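One contact in two related proteins. Structure 1 is Exo-1,3/1,4-beta-glucanase from Pseudoalteromonas sp., which probably hydrolyses beta-1,3- and beta-1,4-linked glucans from their ends, releasing glucose, as a family 3 glycoside hydrolase: PDB 3UT0 (chain A, 2.30 Å), residues G289-D294 and A315-I320. Structure 2 is beta-glucosidase from Saccharopolyspora erythraea: PDB 5M6G (chain B, 1.83 Å), residues G305-D310 and A334-F339. Both blocks share one frame: the second was fitted to the first on N, CA, C and O of the twelve residues, RMSD 0.40 Å. Numbering follows each deposited sequence.

Structure 1 (3UT0).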
loop_
_atom_site.group_PDB
_atom_site.type_symbol
_atom_site.label_atom_id
_atom_site.label_comp_id
_atom_site.label_asym_id
_atom_site.label_seq_id
_atom_site.Cartn_x
_atom_site.Cartn_y
_atom_site.Cartn_z
ATOM N N GLY A 289 -13.190 -14.288 -11.098
ATOM C CA GLY A 289 -12.499 -14.873 -9.965
ATOM C C GLY A 289 -13.042 -14.318 -8.649
ATOM O O GLY A 289 -14.176 -13.842 -8.586
ATOM N N PHE A 290 -12.239 -14.388 -7.595
ATOM C CA PHE A 290 -12.683 -13.997 -6.264
ATOM C C PHE A 290 -11.955 -12.768 -5.706
ATOM O O PHE A 290 -10.777 -12.532 -6.011
ATOM C CB PHE A 290 -12.604 -15.188 -5.288
ATOM C CG PHE A 290 -11.198 -15.603 -4.911
ATOM C CD1 PHE A 290 -10.623 -15.161 -3.737
ATOM C CD2 PHE A 290 -10.455 -16.427 -5.730
ATOM C CE1 PHE A 290 -9.340 -15.545 -3.383
ATOM C CE2 PHE A 290 -9.170 -16.809 -5.379
ATOM C CZ PHE A 290 -8.614 -16.345 -4.201
ATOM N N VAL A 291 -12.692 -11.961 -4.949
ATOM C CA VAL A 291 -12.115 -10.796 -4.281
ATOM C C VAL A 291 -11.689 -11.141 -2.858
ATOM O O VAL A 291 -12.495 -11.583 -2.034
ATOM C CB VAL A 291 -13.141 -9.638 -4.250
ATOM C CG1 VAL A 291 -12.668 -8.471 -3.379
ATOM C CG2 VAL A 291 -13.483 -9.197 -5.679
ATOM N N VAL A 292 -10.442 -10.824 -2.540
ATOM C CA VAL A 292 -9.956 -10.984 -1.179
ATOM C C VAL A 292 -9.759 -9.583 -0.604
ATOM O O VAL A 292 -9.346 -8.666 -1.313
ATOM C CB VAL A 292 -8.635 -11.811 -1.114
ATOM C CG1 VAL A 292 -7.535 -11.153 -1.903
ATOM C CG2 VAL A 292 -8.182 -12.029 0.305
ATOM N N SER A 293 -10.080 -9.405 0.670
ATOM C CA SER A 293 -9.854 -8.115 1.329
ATOM C C SER A 293 -8.412 -7.992 1.783
ATOM O O SER A 293 -7.662 -8.962 1.724
ATOM C CB SER A 293 -10.795 -7.931 2.515
ATOM O OG SER A 293 -10.601 -8.927 3.495
ATOM N N ASP A 294 -8.000 -6.784 2.147
ATOM C CA ASP A 294 -6.668 -6.568 2.714
ATOM C C ASP A 294 -6.673 -6.702 4.234
ATOM O O ASP A 294 -7.725 -6.928 4.841
ATOM C CB ASP A 294 -6.123 -5.213 2.279
ATOM C CG ASP A 294 -4.611 -5.201 2.195
ATOM O OD1 ASP A 294 -3.980 -5.998 2.918
ATOM O OD2 ASP A 294 -4.059 -4.438 1.374
ATOM N N ALA A 315 -20.882 -6.057 -0.668
ATOM C CA ALA A 315 -20.290 -5.215 -1.699
ATOM C C ALA A 315 -19.581 -6.006 -2.769
ATOM O O ALA A 315 -19.362 -5.493 -3.865
ATOM C CB ALA A 315 -19.321 -4.199 -1.058
ATOM N N GLY A 316 -19.211 -7.244 -2.453
ATOM C CA GLY A 316 -18.539 -8.102 -3.417
ATOM C C GLY A 316 -17.242 -8.757 -2.959
ATOM O O GLY A 316 -16.600 -9.475 -3.742
ATOM N N VAL A 317 -16.861 -8.547 -1.698
ATOM C CA VAL A 317 -15.712 -9.258 -1.142
ATOM C C VAL A 317 -16.082 -10.719 -0.945
ATOM O O VAL A 317 -17.169 -11.030 -0.447
ATOM C CB VAL A 317 -15.234 -8.650 0.192
ATOM C CG1 VAL A 317 -14.078 -9.452 0.756
ATOM C CG2 VAL A 317 -14.808 -7.207 -0.018
ATOM N N ASP A 318 -15.200 -11.609 -1.395
ATOM C CA ASP A 318 -15.451 -13.047 -1.332
ATOM C C ASP A 318 -14.671 -13.785 -0.246
ATOM O O ASP A 318 -15.157 -14.754 0.344
ATOM C CB ASP A 318 -15.137 -13.644 -2.691
ATOM C CG ASP A 318 -15.950 -13.001 -3.786
ATOM O OD1 ASP A 318 -17.176 -12.845 -3.594
ATOM O OD2 ASP A 318 -15.354 -12.586 -4.799
ATOM N N VAL A 319 -13.473 -13.283 0.045
ATOM C CA VAL A 319 -12.644 -13.858 1.085
ATOM C C VAL A 319 -12.141 -12.752 2.012
ATOM O O VAL A 319 -11.476 -11.814 1.583
ATOM C CB VAL A 319 -11.446 -14.656 0.503
ATOM C CG1 VAL A 319 -10.505 -15.103 1.606
ATOM C CG2 VAL A 319 -11.933 -15.859 -0.314
ATOM N N ILE A 320 -12.386 -12.917 3.305
ATOM C CA ILE A 320 -12.063 -11.881 4.271
ATOM C C ILE A 320 -10.746 -12.149 4.967
ATOM O O ILE A 320 -10.628 -13.096 5.736
ATOM C CB ILE A 320 -13.163 -11.747 5.337
ATOM C CG1 ILE A 320 -14.500 -11.376 4.703
ATOM C CG2 ILE A 320 -12.755 -10.704 6.384
ATOM C CD1 ILE A 320 -14.569 -9.920 4.256
#

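Structure 2 (5M6G). With SOR (sorbitol), chain C.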
loop_
_atom_site.group_PDB
_atom_site.type_symbol
_atom_site.label_atom_id
_atom_site.label_comp_id
_atom_site.label_asym_id
_atom_site.label_seq_id
_atom_site.Cartn_x
_atom_site.Cartn_y
_atom_site.Cartn_z
ATOM N N GLY B 305 -13.193 -14.140 -10.829
ATOM C CA GLY B 305 -12.276 -14.745 -9.890
ATOM C C GLY B 305 -12.610 -14.419 -8.452
ATOM O O GLY B 305 -13.726 -14.025 -8.113
ATOM N N LEU B 306 -11.602 -14.557 -7.598
ATOM C CA LEU B 306 -11.767 -14.462 -6.153
ATOM C C LEU B 306 -11.397 -13.054 -5.699
ATOM O O LEU B 306 -10.238 -12.651 -5.832
ATOM C CB LEU B 306 -10.871 -15.505 -5.476
ATOM C CG LEU B 306 -10.994 -15.909 -4.008
ATOM C CD1 LEU B 306 -10.109 -17.138 -3.785
ATOM C CD2 LEU B 306 -10.599 -14.781 -3.076
ATOM N N VAL B 307 -12.359 -12.321 -5.140
ATOM C CA VAL B 307 -12.088 -10.997 -4.581
ATOM C C VAL B 307 -11.767 -11.151 -3.098
ATOM O O VAL B 307 -12.606 -11.614 -2.313
ATOM C CB VAL B 307 -13.275 -10.045 -4.789
ATOM C CG1 VAL B 307 -12.959 -8.683 -4.178
ATOM C CG2 VAL B 307 -13.590 -9.934 -6.263
ATOM N N VAL B 308 -10.558 -10.755 -2.705
ATOM C CA VAL B 308 -10.110 -10.899 -1.324
ATOM C C VAL B 308 -9.919 -9.517 -0.712
ATOM O O VAL B 308 -9.506 -8.571 -1.396
ATOM C CB VAL B 308 -8.822 -11.748 -1.247
ATOM C CG1 VAL B 308 -7.669 -11.067 -1.978
ATOM C CG2 VAL B 308 -8.456 -12.066 0.205
ATOM N N SER B 309 -10.240 -9.395 0.578
ATOM C CA SER B 309 -9.996 -8.155 1.299
ATOM C C SER B 309 -8.507 -7.991 1.611
ATOM O O SER B 309 -7.717 -8.935 1.516
ATOM C CB SER B 309 -10.797 -8.119 2.606
ATOM O OG SER B 309 -10.097 -8.766 3.665
ATOM N N ASP B 310 -8.123 -6.762 1.978
ATOM C CA ASP B 310 -6.818 -6.555 2.589
ATOM C C ASP B 310 -6.898 -6.928 4.068
ATOM O O ASP B 310 -7.960 -7.271 4.602
ATOM C CB ASP B 310 -6.333 -5.112 2.386
ATOM C CG ASP B 310 -4.798 -4.999 2.350
ATOM O OD1 ASP B 310 -4.099 -5.837 2.979
ATOM O OD2 ASP B 310 -4.289 -4.066 1.682
ATOM N N ALA B 334 -20.688 -5.512 -0.254
ATOM C CA ALA B 334 -19.969 -4.820 -1.317
ATOM C C ALA B 334 -19.509 -5.774 -2.412
ATOM O O ALA B 334 -19.189 -5.316 -3.515
ATOM C CB ALA B 334 -18.771 -4.053 -0.745
ATOM N N GLY B 335 -19.477 -7.086 -2.149
ATOM C CA GLY B 335 -19.074 -8.049 -3.154
ATOM C C GLY B 335 -17.755 -8.762 -2.887
ATOM O O GLY B 335 -17.323 -9.544 -3.738
ATOM N N ILE B 336 -17.105 -8.526 -1.745
ATOM C CA ILE B 336 -15.860 -9.226 -1.430
ATOM C C ILE B 336 -16.155 -10.682 -1.079
ATOM O O ILE B 336 -17.134 -10.992 -0.389
ATOM C CB ILE B 336 -15.118 -8.495 -0.295
ATOM C CG1 ILE B 336 -14.698 -7.101 -0.769
ATOM C CG2 ILE B 336 -13.876 -9.285 0.175
ATOM C CD1 ILE B 336 -13.958 -6.288 0.272
ATOM N N ASP B 337 -15.305 -11.591 -1.552
ATOM C CA ASP B 337 -15.539 -13.028 -1.412
ATOM C C ASP B 337 -14.828 -13.654 -0.223
ATOM O O ASP B 337 -15.379 -14.560 0.414
ATOM C CB ASP B 337 -15.097 -13.759 -2.680
ATOM C CG ASP B 337 -15.772 -13.225 -3.916
ATOM O OD1 ASP B 337 -17.020 -13.114 -3.917
ATOM O OD2 ASP B 337 -15.053 -12.890 -4.881
ATOM N N MET B 338 -13.600 -13.228 0.066
ATOM C CA MET B 338 -12.794 -13.831 1.118
ATOM C C MET B 338 -12.216 -12.723 1.983
ATOM O O MET B 338 -11.819 -11.670 1.476
ATOM C CB MET B 338 -11.668 -14.691 0.534
ATOM C CG MET B 338 -10.741 -15.289 1.585
ATOM S SD MET B 338 -9.618 -16.512 0.893
ATOM C CE MET B 338 -10.696 -17.949 0.804
ATOM N N PHE B 339 -12.163 -12.958 3.288
ATOM C CA PHE B 339 -11.816 -11.905 4.230
ATOM C C PHE B 339 -10.543 -12.263 4.972
ATOM O O PHE B 339 -10.480 -13.277 5.680
ATOM C CB PHE B 339 -12.994 -11.628 5.158
ATOM C CG PHE B 339 -14.142 -11.033 4.414
ATOM C CD1 PHE B 339 -15.001 -11.845 3.688
ATOM C CD2 PHE B 339 -14.280 -9.658 4.326
ATOM C CE1 PHE B 339 -16.021 -11.287 2.940
ATOM C CE2 PHE B 339 -15.293 -9.100 3.594
ATOM C CZ PHE B 339 -16.160 -9.907 2.899
HETATM C C1 SOR C . -0.960 -5.900 0.851
HETATM C C2 SOR C . -0.415 -7.157 1.505
HETATM C C3 SOR C . -0.810 -7.157 2.979
HETATM C C4 SOR C . -0.007 -8.190 3.764
HETATM C C5 SOR C . 0.070 -7.878 5.261
HETATM C C6 SOR C . 1.168 -8.743 5.871
HETATM O O1 SOR C . -0.212 -5.574 -0.296
HETATM O O2 SOR C . -0.943 -8.301 0.856
HETATM O O3 SOR C . -2.180 -7.451 3.069
HETATM O O4 SOR C . -0.570 -9.474 3.577
HETATM O O5 SOR C . 0.331 -6.502 5.507
HETATM O O6 SOR C . 1.560 -8.233 7.128
#

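Structure 1 (3UT0)
Phe-290 meets Val-319 obliquely, its ring atom CD1 lying 3.7 Å from CG2 of Val-319, while CG1 of Val-319 faces CG2 of Val-292. The pairing joins strand 290-292 of the TIM-barrel-like domain to the loop leading from helix 310-315, closed by a Schellman motif at Gly-316, into strand 320-321. On the strand's other face CG2 of Val-317 meets CG1 of Val-291 (4.2 Å), and CG1 of Val-317 packs over Val-291 O (3.9 Å) and Ser-293 N. Ile-320 turns its CB away from the strand; OG of Ser-293 lies against CA of Ile-320 (3.4 Å), while its hydrogen bond is with Met-321 N. With CG anti to its carbonyl carbon (chi1 -57°), Asp-318 accepts Val-291 N on the anti side of OD2 (2.7 Å, 174° at H); Lys-282 and Arg-346 form salt bridges with the carboxylate. Val-291 O takes both Asp-318 N and Val-319 N, and Ser-293 N bonds Val-319 O.

Structure 2 (5M6G)
Leu-306 meets Met-338 obliquely: CD2 of Leu-306 lies 3.8 Å from CB of Met-338, which also faces CG2 of Val-308. Chi1 of 177° brings CG of Met-338 beside that CG2 (4.2 Å). On the strand's other face CG1 of Ile-336 meets CG1 of Val-307 (4.1 Å), and CG2 of Ile-336 packs over Val-307 O (3.6 Å) and Ser-309 N. Phe-339 turns its CB away from the strand; OG of Ser-309 lies against CA of Phe-339 (3.6 Å), while its hydrogen bond is with Met-340 N. With CG anti to its carbonyl carbon (chi1 -56°), Asp-337 accepts Val-307 N on the anti side of OD2 (2.8 Å, 164° at H); Lys-298 and Arg-365 form salt bridges with the carboxylate. Val-307 O takes both Asp-337 N and Met-338 N, and Ser-309 N bonds Met-338 O. Asp-310, closing segment 305-310, belongs to the sorbitol pocket, its OD1 accepting sorbitol O3 at 2.5 Å.

How the two compare
The largest backbone offset is at Phe-290(A) / Leu-306(B), where the CA atoms stand 1.0 Å apart and the CB atoms 1.8 Å apart after superposition. The side chains converge nonetheless: CD1 of Phe-290(A) and CD2 of Leu-306(B) lie 0.8 Å apart. Consistent with this, both touch Val-319(A) / Met-338(B), and Val-292(A) / Val-308(B) as well. A broad aromatic surface stands against a compact branched one: CD2, CE1, CE2 and CZ of Phe-290(A) lack a counterpart, as does CD1 of Leu-306(B).

At Val-317(A) / Ile-336(B) the CB atoms coincide within the error and both branches overlay: CG1 of Val-317(A) and CG2 of Ile-336(B) are 0.6 Å apart, the other pair 0.8 Å apart. The contact with Val-291(A) / Val-307(B) is found in both.

At Val-319(A) / Met-338(B), CG1 of Val-319(A) and CG of Met-338(B) are 0.3 Å apart. CG2 of Val-319(A) has no counterpart; SD and CE of Met-338(B) instead put the bulk into a longer unbranched chain.

At Ile-320(A) / Phe-339(B), CD1 of Ile-320(A) and CD2 of Phe-339(B) lie 0.4 Å apart. CG2 of Ile-320(A) is unmatched, while CE1 and CZ of Phe-339(B) extend a flat ring, probably spreading the apolar surface farther. Both touch Ser-293(A) / Ser-309(B) and Val-317(A) / Ile-336(B).

Val-292(A), Ser-293(A), Asp-294(A) and Asp-318(A) and their counterparts keep their places. Found in both are the bonds Val-291(A) N to Asp-318(A) OD2 / Val-307(B) N to Asp-337(B) OD2, and Ser-293(A) N to Val-319(A) O / Ser-309(B) N to Met-338(B) O. Sorbitol touches Asp-310(B), while no ligand or ion is modelled at that place beside Asp-294(A).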